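Local coordinates for restriction endonuclease R.BpuJI (Bacillus pumilus, PDB 2VLA), which binds its cognate DNA through the recognition domain described here, one part of a longer restriction endonuclease that probably cleaves DNA, at residues 75-81 with 274-279; 22-26 with 102-106; 29-35 with 48-52. All coordinates share one frame; numbering follows the deposited sequence.

Contact 1 of 3, residues 75-81 with 274-279; sequences KLFGMFY and QQYYSN. With nucleotides of chain B.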
# COMPACT_ATOMS: atom_id res chain seq x y z
N LYS A 75 4.61 8.34 5.84
CA LYS A 75 4.44 6.88 5.85
C LYS A 75 3.99 6.31 4.50
O LYS A 75 4.72 5.53 3.87
CB LYS A 75 3.49 6.46 6.94
CG LYS A 75 3.98 6.76 8.32
CD LYS A 75 5.05 5.78 8.76
CE LYS A 75 5.41 5.95 10.24
NZ LYS A 75 6.23 4.82 10.76
N LEU A 76 2.81 6.71 4.02
CA LEU A 76 2.22 5.98 2.90
C LEU A 76 3.01 6.20 1.61
O LEU A 76 3.19 5.27 0.81
CB LEU A 76 0.76 6.35 2.72
CG LEU A 76 -0.00 5.59 1.63
CD1 LEU A 76 -0.07 4.10 1.94
CD2 LEU A 76 -1.44 6.20 1.49
N PHE A 77 3.40 7.45 1.33
CA PHE A 77 4.14 7.73 0.10
C PHE A 77 5.67 7.66 0.26
O PHE A 77 6.38 7.71 -0.72
CB PHE A 77 3.77 9.08 -0.47
CG PHE A 77 2.35 9.18 -1.04
CD1 PHE A 77 1.50 8.07 -1.06
CD2 PHE A 77 1.88 10.39 -1.56
CE1 PHE A 77 0.22 8.20 -1.58
CE2 PHE A 77 0.62 10.49 -2.07
CZ PHE A 77 -0.22 9.41 -2.09
N GLY A 78 6.16 7.60 1.49
CA GLY A 78 7.60 7.44 1.73
C GLY A 78 8.45 8.56 1.13
O GLY A 78 9.44 8.28 0.44
N MET A 79 8.11 9.81 1.44
CA MET A 79 8.70 10.94 0.75
C MET A 79 9.85 11.61 1.51
O MET A 79 10.56 12.44 0.96
CB MET A 79 7.62 11.96 0.38
CG MET A 79 6.59 11.40 -0.58
SD MET A 79 5.40 12.59 -1.16
CE MET A 79 6.40 13.40 -2.40
N PHE A 80 9.99 11.28 2.78
CA PHE A 80 11.11 11.77 3.58
C PHE A 80 11.49 10.74 4.64
O PHE A 80 10.76 9.80 4.88
CB PHE A 80 10.78 13.13 4.23
CG PHE A 80 9.63 13.08 5.23
CD1 PHE A 80 9.85 12.75 6.56
CD2 PHE A 80 8.36 13.45 4.85
CE1 PHE A 80 8.80 12.78 7.48
CE2 PHE A 80 7.30 13.44 5.77
CZ PHE A 80 7.53 13.11 7.08
N TYR A 81 12.65 10.94 5.26
CA TYR A 81 13.11 10.07 6.34
C TYR A 81 13.97 10.88 7.27
O TYR A 81 14.36 12.00 6.95
CB TYR A 81 13.88 8.86 5.79
CG TYR A 81 15.22 9.20 5.20
CD1 TYR A 81 15.34 9.64 3.89
CD2 TYR A 81 16.38 9.08 5.95
CE1 TYR A 81 16.56 9.95 3.34
CE2 TYR A 81 17.61 9.39 5.42
CZ TYR A 81 17.70 9.82 4.12
OH TYR A 81 18.93 10.13 3.58
N GLN A 274 11.52 2.52 7.13
CA GLN A 274 11.47 3.74 6.33
C GLN A 274 12.63 3.79 5.32
O GLN A 274 12.46 4.24 4.18
CB GLN A 274 11.49 4.98 7.22
CG GLN A 274 11.12 6.28 6.49
CD GLN A 274 9.64 6.36 6.13
OE1 GLN A 274 8.86 5.51 6.53
NE2 GLN A 274 9.26 7.42 5.39
N GLN A 275 13.79 3.26 5.72
CA GLN A 275 14.95 3.20 4.83
C GLN A 275 14.73 2.23 3.67
O GLN A 275 15.14 2.49 2.54
CB GLN A 275 16.20 2.79 5.62
CG GLN A 275 17.42 2.50 4.75
CD GLN A 275 17.91 3.73 3.99
OE1 GLN A 275 17.83 4.86 4.48
NE2 GLN A 275 18.47 3.50 2.80
N TYR A 276 14.13 1.08 3.96
CA TYR A 276 13.77 0.13 2.92
C TYR A 276 12.75 0.73 1.94
O TYR A 276 12.91 0.66 0.72
CB TYR A 276 13.20 -1.16 3.54
CG TYR A 276 12.36 -1.93 2.59
CD1 TYR A 276 12.92 -2.64 1.55
CD2 TYR A 276 10.98 -1.91 2.69
CE1 TYR A 276 12.12 -3.30 0.63
CE2 TYR A 276 10.19 -2.54 1.79
CZ TYR A 276 10.74 -3.22 0.75
OH TYR A 276 9.94 -3.85 -0.16
N TYR A 277 11.70 1.31 2.48
CA TYR A 277 10.51 1.68 1.68
C TYR A 277 10.71 2.95 0.88
O TYR A 277 10.22 3.06 -0.22
CB TYR A 277 9.31 1.84 2.59
CG TYR A 277 8.02 2.19 1.86
CD1 TYR A 277 7.41 1.27 1.03
CD2 TYR A 277 7.39 3.41 2.05
CE1 TYR A 277 6.25 1.56 0.38
CE2 TYR A 277 6.22 3.69 1.43
CZ TYR A 277 5.65 2.77 0.58
OH TYR A 277 4.46 3.06 -0.05
N SER A 278 11.46 3.90 1.45
CA SER A 278 11.53 5.24 0.88
C SER A 278 12.73 5.47 -0.04
O SER A 278 12.70 6.35 -0.89
CB SER A 278 11.56 6.27 2.00
OG SER A 278 12.85 6.35 2.58
N ASN A 279 13.78 4.65 0.13
CA ASN A 279 15.12 4.95 -0.41
C ASN A 279 15.64 3.83 -1.27
O ASN A 279 15.12 2.74 -1.25
CB ASN A 279 16.13 5.18 0.74
CG ASN A 279 15.93 6.52 1.45
OD1 ASN A 279 15.33 7.43 0.91
ND2 ASN A 279 16.42 6.62 2.69
P DC B 5 2.32 8.31 11.65
OP1 DC B 5 3.76 8.60 11.48
OP2 DC B 5 1.34 9.06 10.85
O5' DC B 5 2.14 6.73 11.51
C5' DC B 5 1.04 6.17 10.84
C4' DC B 5 0.20 5.34 11.78
O4' DC B 5 -0.33 6.19 12.84
C3' DC B 5 -1.01 4.69 11.14
O3' DC B 5 -1.36 3.51 11.87
C2' DC B 5 -2.03 5.82 11.28
C1' DC B 5 -1.74 6.25 12.72
N1 DC B 5 -2.24 7.58 13.05
C2 DC B 5 -3.21 7.75 14.05
O2 DC B 5 -3.61 6.76 14.69
N3 DC B 5 -3.67 9.01 14.31
C4 DC B 5 -3.22 10.05 13.61
N4 DC B 5 -3.71 11.27 13.90
C5 DC B 5 -2.27 9.91 12.58
C6 DC B 5 -1.79 8.67 12.35
O HOH W 1 6.65 4.26 5.41
O HOH W 2 8.60 4.10 9.33
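Tyr277 and Gln274 of helix 263-278 reach carbonyl oxygens on either side of Gly78, where the chain leaves helix 62-76. The Tyr277 hydroxyl donates to Leu76 O, 2.7 Å away in the ring plane. Gln274 NE2 donates to Phe80 O at 2.9 Å, nearly straight along the carbonyl direction and within its own amide plane, as the bend at chi2 (71°) allows, and also bonds to Gly74 O. Gln274 OE1 accepts from a water 2.8 Å away, which also donates to Lys75 O. Gln274 O accepts from Ser278 N and, on its opposite face, from OG of one of two Ser278 conformers at 2.7 Å. Lys75 NZ bonds to Gly118 O, and Lys75 CE passes 3.4 Å from OP1 of DC5 of chain B. Asn279 ND2 stands 3.3 Å above one face of the Tyr81 ring, offset toward the rim, its amide turned 84° against it, and donates at 2.9 Å to OE1 of one of two Gln275 conformers; Asn279 OD1 accepts from Gly91 N. A CB on Gly78 would collide with Tyr277 CD2. Around them, Tyr277 and Phe77 pack on helix 102-112, Met79 fits against helix 22-36, and Tyr81 pairs with Phe88 of strand 86-89.

Contact 2 of 3, residues 22-26 with 102-106; sequences LDNLL and QPAFF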
# COMPACT_ATOMS: atom_id res chain seq x y z
N LEU A 22 -4.60 14.82 -6.35
CA LEU A 22 -3.26 14.25 -6.43
C LEU A 22 -2.33 15.07 -7.34
O LEU A 22 -1.16 15.30 -7.03
CB LEU A 22 -3.33 12.82 -6.95
CG LEU A 22 -2.01 12.02 -6.90
CD1 LEU A 22 -1.44 11.97 -5.47
CD2 LEU A 22 -2.23 10.61 -7.44
N ASP A 23 -2.85 15.57 -8.44
CA ASP A 23 -2.01 16.21 -9.40
C ASP A 23 -1.50 17.57 -8.91
O ASP A 23 -0.50 18.08 -9.41
CB ASP A 23 -2.73 16.31 -10.77
CG ASP A 23 -2.85 14.92 -11.46
OD1 ASP A 23 -1.90 14.51 -12.14
OD2 ASP A 23 -3.85 14.21 -11.21
N ASN A 24 -2.18 18.14 -7.90
CA ASN A 24 -1.64 19.29 -7.17
C ASN A 24 -0.85 18.92 -5.90
O ASN A 24 0.18 19.53 -5.60
CB ASN A 24 -2.78 20.25 -6.78
CG ASN A 24 -3.19 21.11 -7.88
OD1 ASN A 24 -2.37 21.54 -8.68
ND2 ASN A 24 -4.48 21.40 -7.95
N LEU A 25 -1.35 17.96 -5.15
CA LEU A 25 -0.73 17.62 -3.88
C LEU A 25 0.62 16.90 -4.01
O LEU A 25 1.51 17.14 -3.23
CB LEU A 25 -1.69 16.79 -3.03
CG LEU A 25 -2.76 17.55 -2.28
CD1 LEU A 25 -3.75 16.58 -1.70
CD2 LEU A 25 -2.11 18.41 -1.18
N LEU A 26 0.76 16.03 -4.99
CA LEU A 26 2.02 15.28 -5.10
C LEU A 26 3.20 16.22 -5.42
O LEU A 26 4.21 16.19 -4.75
CB LEU A 26 1.93 14.10 -6.09
CG LEU A 26 3.13 13.15 -6.08
CD1 LEU A 26 3.28 12.53 -4.70
CD2 LEU A 26 2.97 12.08 -7.16
N GLN A 102 4.60 10.38 -12.46
CA GLN A 102 3.67 10.01 -11.42
C GLN A 102 3.37 8.49 -11.44
O GLN A 102 3.38 7.86 -10.40
CB GLN A 102 2.40 10.85 -11.49
CG GLN A 102 1.41 10.56 -10.41
CD GLN A 102 0.16 11.36 -10.56
OE1 GLN A 102 0.19 12.58 -10.47
NE2 GLN A 102 -0.94 10.68 -10.85
N PRO A 103 3.10 7.92 -12.62
CA PRO A 103 2.90 6.48 -12.63
C PRO A 103 4.11 5.71 -12.08
O PRO A 103 3.93 4.73 -11.38
CB PRO A 103 2.67 6.16 -14.11
CG PRO A 103 2.13 7.41 -14.67
CD PRO A 103 2.86 8.51 -13.94
N ALA A 104 5.32 6.17 -12.35
CA ALA A 104 6.52 5.49 -11.84
C ALA A 104 6.64 5.62 -10.34
O ALA A 104 7.09 4.71 -9.69
CB ALA A 104 7.77 6.00 -12.52
N PHE A 105 6.23 6.74 -9.79
CA PHE A 105 6.20 6.95 -8.36
C PHE A 105 5.32 5.88 -7.71
O PHE A 105 5.71 5.24 -6.73
CB PHE A 105 5.65 8.36 -8.08
CG PHE A 105 5.62 8.75 -6.62
CD1 PHE A 105 4.50 8.50 -5.86
CD2 PHE A 105 6.65 9.49 -6.07
CE1 PHE A 105 4.43 8.93 -4.54
CE2 PHE A 105 6.60 9.91 -4.76
CZ PHE A 105 5.47 9.65 -3.99
N PHE A 106 4.14 5.65 -8.28
CA PHE A 106 3.23 4.66 -7.73
C PHE A 106 3.61 3.22 -8.07
O PHE A 106 3.37 2.33 -7.27
CB PHE A 106 1.80 5.00 -8.09
CG PHE A 106 1.29 6.16 -7.32
CD1 PHE A 106 1.02 6.02 -5.99
CD2 PHE A 106 1.23 7.42 -7.89
CE1 PHE A 106 0.64 7.10 -5.24
CE2 PHE A 106 0.90 8.50 -7.14
CZ PHE A 106 0.58 8.35 -5.83
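Leu26 and Gln102 mark the nearest backbone approach, 8.4 Å from CA to CA, between two helical segments whose axes stay 12.7 Å apart and run at 75° to each other. At that separation long side chains must span the gap. Leu22 and Leu26, one turn apart, both hold CG anti to the backbone N (chi1 near -170°), which sends their methyl groups across to the other helix. Leu26 CD1 lies over one face of the Phe105 ring, 4.1 Å from the ring centroid, a CH-pi contact. Its other methyl, CD2, rests 3.9 Å from Gln102 CG, and Gln102 CG lies at the edge of the Phe106 ring, in its plane. Leu22 and Phe106 come from opposite directions, and Leu22 CD2 meets Phe106 CE2 at 3.8 Å. The two phenylalanines also brace each other: Phe105 CD1 sits 3.8 Å above the plane of the Phe106 ring, over its centre. Leu219 of helix 203-219 packs against Leu22, Gln102 and Phe106, and the Phe106 ring meets Phe77 edge-to-face. The contact is thus mostly apolar, leucine methyls fitted against phenylalanine rings, with a polar margin where the Gln102 amide lies near Asp23.

Contact 3 of 3, residues 29-35 with 48-52; sequences YANIIDD and FNNRL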
# COMPACT_ATOMS: atom_id res chain seq x y z
N TYR A 29 3.83 18.21 -2.08
CA TYR A 29 4.56 17.45 -1.07
C TYR A 29 6.05 17.42 -1.47
O TYR A 29 6.93 17.64 -0.65
CB TYR A 29 4.06 16.01 -0.99
CG TYR A 29 2.67 15.76 -0.45
CD1 TYR A 29 2.08 16.56 0.53
CD2 TYR A 29 1.97 14.64 -0.87
CE1 TYR A 29 0.79 16.27 1.02
CE2 TYR A 29 0.74 14.33 -0.39
CZ TYR A 29 0.15 15.12 0.57
OH TYR A 29 -1.11 14.75 1.00
N ALA A 30 6.32 17.08 -2.73
CA ALA A 30 7.69 16.86 -3.18
C ALA A 30 8.50 18.16 -3.13
O ALA A 30 9.66 18.16 -2.71
CB ALA A 30 7.69 16.29 -4.57
N ASN A 31 7.90 19.24 -3.59
CA ASN A 31 8.61 20.52 -3.67
C ASN A 31 8.82 21.11 -2.31
O ASN A 31 9.86 21.69 -2.04
CB ASN A 31 7.87 21.49 -4.59
CG ASN A 31 8.16 21.22 -6.05
OD1 ASN A 31 9.28 20.86 -6.42
ND2 ASN A 31 7.16 21.37 -6.88
N ILE A 32 7.83 20.96 -1.43
CA ILE A 32 7.99 21.40 -0.06
C ILE A 32 9.18 20.66 0.58
O ILE A 32 10.08 21.28 1.15
CB ILE A 32 6.73 21.16 0.77
CG1 ILE A 32 5.61 22.09 0.28
CG2 ILE A 32 7.04 21.38 2.27
CD1 ILE A 32 4.21 21.76 0.84
N ILE A 33 9.17 19.35 0.48
CA ILE A 33 10.23 18.54 1.08
C ILE A 33 11.61 18.87 0.48
O ILE A 33 12.57 19.09 1.20
CB ILE A 33 9.91 17.05 0.94
CG1 ILE A 33 8.73 16.69 1.85
CG2 ILE A 33 11.12 16.19 1.30
CD1 ILE A 33 8.08 15.36 1.51
N ASP A 34 11.67 18.96 -0.84
CA ASP A 34 12.94 19.23 -1.51
C ASP A 34 13.50 20.61 -1.10
O ASP A 34 14.71 20.78 -0.92
CB ASP A 34 12.73 19.18 -3.02
CG ASP A 34 13.98 19.36 -3.79
OD1 ASP A 34 14.94 18.60 -3.54
OD2 ASP A 34 14.00 20.22 -4.68
N ASP A 35 12.60 21.58 -0.93
CA ASP A 35 12.99 22.94 -0.59
C ASP A 35 13.51 23.06 0.84
O ASP A 35 14.54 23.70 1.09
CB ASP A 35 11.82 23.89 -0.76
CG ASP A 35 11.53 24.22 -2.21
OD1 ASP A 35 12.35 23.85 -3.09
OD2 ASP A 35 10.48 24.86 -2.47
N PHE A 48 6.79 22.77 6.78
CA PHE A 48 5.95 21.91 5.96
C PHE A 48 4.49 22.38 6.03
O PHE A 48 3.84 22.58 5.01
CB PHE A 48 6.06 20.45 6.40
CG PHE A 48 5.25 19.51 5.57
CD1 PHE A 48 3.89 19.35 5.82
CD2 PHE A 48 5.85 18.77 4.56
CE1 PHE A 48 3.14 18.48 5.06
CE2 PHE A 48 5.09 17.92 3.78
CZ PHE A 48 3.74 17.76 4.03
N ASN A 49 3.98 22.53 7.24
CA ASN A 49 2.58 22.91 7.45
C ASN A 49 2.27 24.28 6.86
O ASN A 49 1.22 24.48 6.26
CB ASN A 49 2.25 22.93 8.93
CG ASN A 49 2.05 21.54 9.51
OD1 ASN A 49 2.40 20.54 8.89
ND2 ASN A 49 1.49 21.48 10.72
N ASN A 50 3.18 25.23 7.02
CA ASN A 50 2.99 26.57 6.49
C ASN A 50 2.89 26.60 4.97
O ASN A 50 2.16 27.43 4.41
CB ASN A 50 4.11 27.51 6.97
CG ASN A 50 3.91 27.97 8.41
OD1 ASN A 50 2.82 27.88 8.96
ND2 ASN A 50 4.98 28.45 9.03
N ARG A 51 3.61 25.71 4.30
CA ARG A 51 3.51 25.59 2.85
C ARG A 51 2.24 24.82 2.43
O ARG A 51 1.53 25.23 1.51
CB ARG A 51 4.75 24.91 2.26
CG ARG A 51 6.04 25.76 2.31
CD ARG A 51 6.26 26.58 1.02
NE ARG A 51 6.33 25.76 -0.21
CZ ARG A 51 7.46 25.29 -0.76
NH1 ARG A 51 8.64 25.50 -0.18
NH2 ARG A 51 7.41 24.58 -1.88
N LEU A 52 1.95 23.71 3.11
CA LEU A 52 0.84 22.84 2.67
C LEU A 52 -0.51 23.54 2.82
O LEU A 52 -1.42 23.34 2.00
CB LEU A 52 0.84 21.50 3.46
CG LEU A 52 -0.26 20.52 3.03
CD1 LEU A 52 -0.15 20.16 1.54
CD2 LEU A 52 -0.22 19.25 3.89
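Arg51 and Asp35 form the charged pair of this contact. Arg51 reaches end-on with NH1 and NH2: NH1 donates to Asp35 OD2 at 3.0 Å and NH2 to the same OD2 at 3.1 Å. Because both nitrogens share OD2, met on its anti side, the bridge is forked, and the carboxylate and guanidinium planes, 44° apart, are not coplanar. Bends at chi2 and chi3 lay the guanidinium across helix 29-35, one face over Ile32 CG1, which sits 3.4 Å from the plane, off toward the rim of the group. A leucine in its place would probably leave Asp35 without its cationic mate and Ile32 without the flat cover above CG1.

The apolar contacts centre on Ile32, whose CD1 touches Arg51 CB at 3.5 Å and whose CG2 lies 3.7 Å from Phe48 CD2. Further along the helix, the Tyr29 ring slants against its neighbours, with CE1 4.0 Å from Leu52 CD1 and CD1 4.1 Å from Phe48 CZ. The Tyr29 hydroxyl is hydrogen-bonded to His68 ND1 of helix 62-76. The segment axes run 10.1 Å apart at 144°, roughly antiparallel. Helix 22-36, strand 39-40, helices 41-56 and 62-76, then strands 80-83 and 86-89, which join 39-40 in one antiparallel sheet, follow the order of a winged helix-turn-helix, a DNA-binding fold; this contact packs its first two helices.

Overall arrangement
The three contacts lie 15 to 16 Å apart, centre to centre, and touch one another. Contacts 2 and 3 share helix 22-36, whose start meets helix 102-112 and whose later turns meet helix 41-56; Leu25 and Leu52 pack between them. Met79 of contact 1 touches both Leu26 and Phe105 of contact 2 and Tyr29 of contact 3. Along the chain, contact 3 closes first, within the span that contact 2 brackets, while contact 1 opens inside that span and closes near the C-terminal end of the modelled chain. Late helix 263-278 is thus tied to the early winged-helix unit beside the bound DNA.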